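Local coordinates for protein prolyl-tRNA synthetase (Naegleria fowleri, PDB 6UYH) that binds the inhibitor halofuginone together with an ATP analogue and, as a class II aminoacyl-tRNA synthetase, probably charges tRNA(Pro) with proline in an ATP-dependent reaction, at residues R193-L198 and T273-V278. Residues are numbered along the deposited sequence; the frame is centred on the assembly and turned at random.
With ANP (phosphoaminophosphonic acid-adenylate ester), chain C.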
ATOM      1  N   ARG A 193     -13.513  -5.028  15.862  1.00 20.67           N
ATOM      2  CA  ARG A 193     -14.466  -4.709  14.799  1.00 19.46           C
ATOM      3  C   ARG A 193     -14.004  -5.233  13.441  1.00 21.22           C
ATOM      4  O   ARG A 193     -14.834  -5.659  12.630  1.00 21.48           O
ATOM      5  CB  ARG A 193     -14.708  -3.203  14.742  1.00 19.42           C
ATOM      6  CG  ARG A 193     -15.359  -2.669  16.015  1.00 23.83           C
ATOM      7  CD  ARG A 193     -15.656  -1.186  15.881  1.00 29.98           C
ATOM      8  NE  ARG A 193     -16.576  -0.941  14.778  1.00 29.76           N
ATOM      9  CZ  ARG A 193     -16.684   0.216  14.136  1.00 33.18           C
ATOM     10  NH1 ARG A 193     -15.932   1.251  14.492  1.00 29.71           N
ATOM     11  NH2 ARG A 193     -17.541   0.334  13.136  1.00 34.31           N
ATOM     12  N   VAL A 194     -12.699  -5.192  13.154  1.00 19.61           N
ATOM     13  CA  VAL A 194     -12.216  -5.783  11.904  1.00 20.07           C
ATOM     14  C   VAL A 194     -12.600  -7.255  11.842  1.00 20.60           C
ATOM     15  O   VAL A 194     -13.202  -7.720  10.870  1.00 21.80           O
ATOM     16  CB  VAL A 194     -10.692  -5.613  11.753  1.00 17.99           C
ATOM     17  CG1 VAL A 194     -10.178  -6.470  10.560  1.00 17.92           C
ATOM     18  CG2 VAL A 194     -10.315  -4.134  11.548  1.00 15.97           C
ATOM     19  N   TYR A 195     -12.259  -8.012  12.883  1.00 16.74           N
ATOM     20  CA  TYR A 195     -12.559  -9.436  12.855  1.00 16.51           C
ATOM     21  C   TYR A 195     -14.064  -9.685  12.795  1.00 20.98           C
ATOM     22  O   TYR A 195     -14.540 -10.457  11.955  1.00 21.16           O
ATOM     23  CB  TYR A 195     -11.940 -10.123  14.064  1.00 17.73           C
ATOM     24  CG  TYR A 195     -10.506 -10.504  13.835  1.00 20.06           C
ATOM     25  CD1 TYR A 195      -9.461  -9.777  14.407  1.00 18.15           C
ATOM     26  CD2 TYR A 195     -10.188 -11.580  13.005  1.00 16.27           C
ATOM     27  CE1 TYR A 195      -8.135 -10.143  14.186  1.00 19.48           C
ATOM     28  CE2 TYR A 195      -8.877 -11.943  12.774  1.00 18.93           C
ATOM     29  CZ  TYR A 195      -7.854 -11.227  13.368  1.00 19.68           C
ATOM     30  OH  TYR A 195      -6.551 -11.607  13.123  1.00 19.60           O
ATOM     31  N   GLU A 196     -14.836  -9.010  13.650  1.00 19.17           N
ATOM     32  CA  GLU A 196     -16.251  -9.370  13.777  1.00 21.43           C
ATOM     33  C   GLU A 196     -17.096  -8.746  12.667  1.00 25.45           C
ATOM     34  O   GLU A 196     -17.912  -9.433  12.047  1.00 24.38           O
ATOM     35  CB  GLU A 196     -16.772  -8.984  15.161  1.00 22.17           C
ATOM     36  CG  GLU A 196     -16.080  -9.820  16.279  1.00 20.76           C
ATOM     37  CD  GLU A 196     -16.895  -9.978  17.543  1.00 26.43           C
ATOM     38  OE1 GLU A 196     -18.009  -9.421  17.629  1.00 27.83           O
ATOM     39  OE2 GLU A 196     -16.410 -10.676  18.459  1.00 24.55           O
ATOM     40  N   GLU A 197     -16.895  -7.456  12.380  1.00 21.83           N
ATOM     41  CA  GLU A 197     -17.765  -6.764  11.428  1.00 24.77           C
ATOM     42  C   GLU A 197     -17.350  -6.984   9.972  1.00 26.56           C
ATOM     43  O   GLU A 197     -18.211  -6.975   9.089  1.00 27.26           O
ATOM     44  CB  GLU A 197     -17.808  -5.264  11.736  1.00 24.96           C
ATOM     45  CG  GLU A 197     -18.487  -4.935  13.065  1.00 25.01           C
ATOM     46  CD  GLU A 197     -18.408  -3.455  13.443  1.00 33.30           C
ATOM     47  OE1 GLU A 197     -18.538  -3.156  14.649  1.00 34.99           O
ATOM     48  OE2 GLU A 197     -18.216  -2.590  12.553  1.00 35.03           O
ATOM     49  N   LEU A 198     -16.066  -7.187   9.687  1.00 22.92           N
ATOM     50  CA  LEU A 198     -15.619  -7.454   8.323  0.61 18.92           C
ATOM     51  C   LEU A 198     -15.465  -8.942   8.030  1.00 23.84           C
ATOM     52  O   LEU A 198     -15.924  -9.420   6.986  1.00 22.83           O
ATOM     53  CB  LEU A 198     -14.285  -6.745   8.040  0.61 18.95           C
ATOM     54  CG  LEU A 198     -14.330  -5.218   7.966  0.61 21.16           C
ATOM     55  CD1 LEU A 198     -12.961  -4.673   7.594  0.61 22.02           C
ATOM     56  CD2 LEU A 198     -15.385  -4.783   6.965  0.61 23.98           C
ATOM     57  N   THR A 273      -1.805  -9.632   7.674  1.00 17.16           N
ATOM     58  CA  THR A 273      -2.492 -10.546   6.769  1.00 18.74           C
ATOM     59  C   THR A 273      -2.742 -11.923   7.387  1.00 16.96           C
ATOM     60  O   THR A 273      -3.371 -12.765   6.739  1.00 17.32           O
ATOM     61  CB  THR A 273      -1.705 -10.667   5.455  1.00 18.53           C
ATOM     62  OG1 THR A 273      -0.289 -10.741   5.708  1.00 15.79           O
ATOM     63  CG2 THR A 273      -2.007  -9.441   4.560  1.00 16.69           C
ATOM     64  N   ARG A 274      -2.283 -12.159   8.619  1.00 13.52           N
ATOM     65  CA  ARG A 274      -2.765 -13.303   9.388  1.00 14.08           C
ATOM     66  C   ARG A 274      -4.291 -13.329   9.438  1.00 18.62           C
ATOM     67  O   ARG A 274      -4.900 -14.408   9.446  1.00 20.21           O
ATOM     68  CB  ARG A 274      -2.159 -13.252  10.803  1.00 13.71           C
ATOM     69  CG  ARG A 274      -2.813 -14.181  11.812  1.00 16.45           C
ATOM     70  CD  ARG A 274      -2.029 -14.181  13.129  1.00 17.19           C
ATOM     71  NE  ARG A 274      -0.694 -14.735  12.955  1.00 18.95           N
ATOM     72  CZ  ARG A 274       0.163 -14.911  13.943  1.00 25.06           C
ATOM     73  NH1 ARG A 274      -0.193 -14.598  15.192  1.00 25.86           N
ATOM     74  NH2 ARG A 274       1.365 -15.413  13.685  1.00 24.01           N
ATOM     75  N   THR A 275      -4.916 -12.152   9.461  1.00 16.22           N
ATOM     76  CA  THR A 275      -6.375 -12.035   9.430  1.00 16.80           C
ATOM     77  C   THR A 275      -7.000 -12.902   8.349  1.00 18.91           C
ATOM     78  O   THR A 275      -8.037 -13.539   8.577  1.00 19.26           O
ATOM     79  CB  THR A 275      -6.783 -10.575   9.189  1.00 16.10           C
ATOM     80  OG1 THR A 275      -6.050 -10.046   8.073  1.00 19.49           O
ATOM     81  CG2 THR A 275      -6.502  -9.738  10.416  1.00 17.48           C
ATOM     82  N   LEU A 276      -6.395 -12.920   7.159  1.00 17.58           N
ATOM     83  CA  LEU A 276      -6.954 -13.693   6.051  1.00 16.13           C
ATOM     84  C   LEU A 276      -6.925 -15.187   6.358  1.00 19.63           C
ATOM     85  O   LEU A 276      -7.859 -15.918   6.012  1.00 18.48           O
ATOM     86  CB  LEU A 276      -6.185 -13.410   4.759  1.00 20.25           C
ATOM     87  CG  LEU A 276      -6.649 -12.214   3.915  1.00 24.16           C
ATOM     88  CD1 LEU A 276      -6.514 -10.926   4.689  1.00 22.56           C
ATOM     89  CD2 LEU A 276      -5.848 -12.140   2.637  1.00 26.34           C
ATOM     90  N   GLY A 277      -5.842 -15.659   6.979  1.00 18.33           N
ATOM     91  CA  GLY A 277      -5.757 -17.069   7.333  1.00 15.84           C
ATOM     92  C   GLY A 277      -6.807 -17.470   8.349  1.00 17.90           C
ATOM     93  O   GLY A 277      -7.438 -18.525   8.225  1.00 20.05           O
ATOM     94  N   VAL A 278      -7.010 -16.634   9.367  1.00 18.22           N
ATOM     95  CA  VAL A 278      -8.041 -16.911  10.362  1.00 16.03           C
ATOM     96  C   VAL A 278      -9.402 -16.996   9.690  1.00 17.11           C
ATOM     97  O   VAL A 278     -10.172 -17.938   9.916  1.00 19.02           O
ATOM     98  CB  VAL A 278      -8.025 -15.834  11.462  1.00 15.59           C
ATOM     99  CG1 VAL A 278      -9.177 -16.078  12.443  1.00 17.97           C
ATOM    100  CG2 VAL A 278      -6.698 -15.876  12.211  1.00 20.29           C
TER
HETATM  101  PG  ANP C 601       3.719 -14.614  17.122  1.00 44.96           P
HETATM  102  O1G ANP C 601       3.757 -15.488  18.287  1.00 48.39           O
HETATM  103  O2G ANP C 601       5.101 -14.754  16.354  1.00 37.08           O
HETATM  104  O3G ANP C 601       2.498 -15.093  16.245  1.00 52.93           O
HETATM  105  PB  ANP C 601       4.501 -11.755  17.564  1.00 37.32           P
HETATM  106  O1B ANP C 601       4.778 -11.297  18.917  1.00 38.66           O
HETATM  107  O2B ANP C 601       5.841 -12.124  16.858  1.00 31.96           O
HETATM  108  N3B ANP C 601       3.475 -13.040  17.523  1.00 46.77           N
HETATM  109  PA  ANP C 601       3.890  -9.063  16.698  1.00 26.46           P
HETATM  110  O1A ANP C 601       3.402  -8.443  17.949  1.00 32.74           O
HETATM  111  O2A ANP C 601       5.315  -8.694  16.445  1.00 26.06           O
HETATM  112  O3A ANP C 601       3.800 -10.649  16.733  1.00 31.43           O
HETATM  113  O5' ANP C 601       3.049  -8.713  15.371  1.00 29.10           O
HETATM  114  C5' ANP C 601       1.767  -8.049  15.285  1.00 25.80           C
HETATM  115  C4' ANP C 601       0.789  -9.042  14.712  1.00 31.92           C
HETATM  116  O4' ANP C 601       1.266  -9.515  13.432  1.00 24.98           O
HETATM  117  C3' ANP C 601       0.646 -10.297  15.558  1.00 35.76           C
HETATM  118  O3' ANP C 601      -0.311 -10.098  16.591  1.00 47.43           O
HETATM  119  C2' ANP C 601       0.185 -11.339  14.537  1.00 28.95           C
HETATM  120  O2' ANP C 601      -1.233 -11.351  14.447  1.00 29.21           O
HETATM  121  C1' ANP C 601       0.856 -10.859  13.235  1.00 20.67           C
HETATM  122  N9  ANP C 601       2.024 -11.642  12.852  1.00 24.31           N
HETATM  123  C8  ANP C 601       3.151 -11.871  13.599  1.00 21.83           C
HETATM  124  N7  ANP C 601       4.052 -12.610  13.001  1.00 23.11           N
HETATM  125  C5  ANP C 601       3.478 -12.889  11.766  1.00 21.25           C
HETATM  126  C6  ANP C 601       3.926 -13.634  10.661  1.00 22.18           C
HETATM  127  N6  ANP C 601       5.126 -14.215  10.588  1.00 20.37           N
HETATM  128  N1  ANP C 601       3.093 -13.741   9.601  1.00 19.74           N
HETATM  129  C2  ANP C 601       1.911 -13.119   9.645  1.00 19.60           C
HETATM  130  N3  ANP C 601       1.391 -12.375  10.624  1.00 19.85           N
HETATM  131  C4  ANP C 601       2.227 -12.302  11.665  1.00 20.06           C
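Tyr195, in the last turns of helix 177-198, and Thr275, in the first turn of helix 274-283, bring the two backbones nearest, their CA atoms 7.5 Å apart. The tyrosine bridges that gap: with CG anti to its carbonyl carbon (chi1 -85°), the ring reaches out over the start of the second helix. Its OH lies 3.3 Å from Thr275 CG2, and the same methyl touches CZ and both CE atoms at an oblique slant to the ring. Farther along, Val278 CG1 packs 4.2 Å from Tyr195 CE2. The hydroxyl of this buried tyrosine is hydrogen-bonded to Gly236 O, while Thr275 OG1 turns back to Ser272 O, leaving its methyl for the tyrosine. Next in sequence, Arg274 extends toward the nucleotide, bending at chi3 (-65°). NH1 and NH2 of Arg274 both donate hydrogen bonds to ANP O3G, at 2.9 and 2.8 Å, in the guanidinium plane; ribose C2' lies over one face. Arg274 NE is hydrogen-bonded to Ile160 O and NH1 also to Gln235 O, which fixes the group's rotation. An arginine gripping the gamma-phosphate at the start of the helix that follows strand 261-272 is the motif 3 arrangement of class II aminoacyl-tRNA synthetases.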